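Protein Snx21 (Mus musculus, PDB 4YMR) is an endosomal sorting nexin that binds phosphoinositide-rich membranes and may act in intracellular trafficking, represented here by its domain-swapped PXB/TPR domain. Local coordinates at residues His90-Leu93 with Ala94-Glu98. Numbering follows the deposited sequence.
Sequences HPFL and APFLE
Phe92 O takes the backbone N-H of Phe96 at 3.2 Å and also meets the edge of the Phe96 ring, whose CD2 lies 3.1 Å from this oxygen, near the ring plane. This bond opens helix 93-106 of the helical PXB/TPR domain, and the turn before it carries a side-chain capping bond: Phe92 N donates to His90 ND1 over 3.2 Å, within 7° of the imidazole plane. The other ring nitrogen, His90 NE2, bonds to Asp51 of the second subunit, so the imidazole ties the helix start to the domain-swapped partner. Four residues apart, the Phe92 and Phe96 rings meet obliquely, their planes at 48° and Phe92 CD1 3.9 Å from Phe96 CE2. Pro95 CB adds a looser contact to Phe92 CD1. All three side chains pack on helix 134-140: Phe92 on Leu137, Phe96 on Leu134 and Pro95 on both; Ala80 of the second subunit also packs on Phe96. An alanine in place of Phe96 would probably open a gap between Phe92, Leu134 and that neighbouring Ala80, and Phe92 CD1 would lose its aromatic neighbour. Toward helix 112-122, Leu93 has CG anti to its backbone nitrogen (chi1 172°), and from there CD1 reaches across to Leu97, 4.1 Å from Leu97 CG. The same two residues are joined in the backbone, Leu97 N donating to Leu93 O over 3.0 Å.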
loop_
_atom_site.group_PDB
_atom_site.type_symbol
_atom_site.label_atom_id
_atom_site.label_comp_id
_atom_site.label_asym_id
_atom_site.label_seq_id
_atom_site.Cartn_x
_atom_site.Cartn_y
_atom_site.Cartn_z
ATOM N N HIS A 90 1.890 -4.889 6.044
ATOM C CA HIS A 90 1.096 -4.958 4.800
ATOM C C HIS A 90 0.173 -6.179 4.885
ATOM O O HIS A 90 0.634 -7.308 5.107
ATOM C CB HIS A 90 1.937 -4.981 3.508
ATOM C CG HIS A 90 1.146 -4.759 2.248
ATOM N ND1 HIS A 90 0.044 -5.514 1.904
ATOM C CD2 HIS A 90 1.327 -3.876 1.235
ATOM C CE1 HIS A 90 -0.437 -5.089 0.748
ATOM N NE2 HIS A 90 0.325 -4.106 0.317
ATOM N N PRO A 91 -1.141 -5.944 4.716
ATOM C CA PRO A 91 -2.171 -6.957 4.951
ATOM C C PRO A 91 -1.906 -8.243 4.188
ATOM O O PRO A 91 -2.160 -9.289 4.750
ATOM C CB PRO A 91 -3.465 -6.281 4.460
ATOM C CG PRO A 91 -3.015 -5.107 3.639
ATOM C CD PRO A 91 -1.726 -4.672 4.254
ATOM N N PHE A 92 -1.375 -8.158 2.971
ATOM C CA PHE A 92 -1.122 -9.341 2.150
ATOM C C PHE A 92 0.094 -10.198 2.544
ATOM O O PHE A 92 0.308 -11.248 1.951
ATOM C CB PHE A 92 -1.023 -8.952 0.677
ATOM C CG PHE A 92 -2.325 -9.053 -0.053
ATOM C CD1 PHE A 92 -3.052 -10.236 -0.028
ATOM C CD2 PHE A 92 -2.837 -7.964 -0.745
ATOM C CE1 PHE A 92 -4.259 -10.341 -0.695
ATOM C CE2 PHE A 92 -4.045 -8.054 -1.415
ATOM C CZ PHE A 92 -4.759 -9.246 -1.391
ATOM N N LEU A 93 0.883 -9.777 3.528
ATOM C CA LEU A 93 2.079 -10.540 3.887
ATOM C C LEU A 93 1.744 -11.827 4.643
ATOM O O LEU A 93 2.303 -12.904 4.365
ATOM C CB LEU A 93 3.101 -9.682 4.655
ATOM C CG LEU A 93 4.265 -10.511 5.216
ATOM C CD1 LEU A 93 5.127 -11.095 4.087
ATOM C CD2 LEU A 93 5.134 -9.746 6.212
ATOM N N ALA A 94 0.835 -11.718 5.601
ATOM C CA ALA A 94 0.386 -12.902 6.331
ATOM C C ALA A 94 -0.359 -13.927 5.442
ATOM O O ALA A 94 -0.084 -15.112 5.536
ATOM C CB ALA A 94 -0.435 -12.523 7.575
ATOM N N PRO A 95 -1.303 -13.475 4.583
ATOM C CA PRO A 95 -2.023 -14.395 3.693
ATOM C C PRO A 95 -1.123 -15.126 2.701
ATOM O O PRO A 95 -1.385 -16.291 2.371
ATOM C CB PRO A 95 -2.982 -13.471 2.941
ATOM C CG PRO A 95 -3.195 -12.337 3.839
ATOM C CD PRO A 95 -1.928 -12.142 4.576
ATOM N N PHE A 96 -0.085 -14.447 2.223
ATOM C CA PHE A 96 0.899 -15.089 1.357
ATOM C C PHE A 96 1.836 -16.068 2.080
ATOM O O PHE A 96 2.097 -17.163 1.569
ATOM C CB PHE A 96 1.667 -14.070 0.501
ATOM C CG PHE A 96 0.943 -13.680 -0.758
ATOM C CD1 PHE A 96 0.756 -14.604 -1.787
ATOM C CD2 PHE A 96 0.446 -12.403 -0.915
ATOM C CE1 PHE A 96 0.078 -14.242 -2.947
ATOM C CE2 PHE A 96 -0.232 -12.042 -2.057
ATOM C CZ PHE A 96 -0.418 -12.961 -3.076
ATOM N N LEU A 97 2.326 -15.694 3.260
ATOM C CA LEU A 97 3.100 -16.638 4.058
ATOM C C LEU A 97 2.311 -17.924 4.243
ATOM O O LEU A 97 2.826 -19.005 3.989
ATOM C CB LEU A 97 3.551 -16.039 5.401
ATOM C CG LEU A 97 4.664 -14.980 5.298
ATOM C CD1 LEU A 97 5.019 -14.374 6.639
ATOM C CD2 LEU A 97 5.935 -15.523 4.626
ATOM N N GLU A 98 1.046 -17.801 4.641
ATOM C CA GLU A 98 0.190 -18.966 4.860
ATOM C C GLU A 98 -0.017 -19.780 3.572
ATOM O O GLU A 98 0.067 -21.010 3.579
ATOM C CB GLU A 98 -1.153 -18.549 5.481
ATOM C CG GLU A 98 -2.216 -19.649 5.526
ATOM C CD GLU A 98 -1.859 -20.775 6.485
ATOM O OE1 GLU A 98 -1.561 -20.485 7.664
ATOM O OE2 GLU A 98 -1.872 -21.956 6.065
#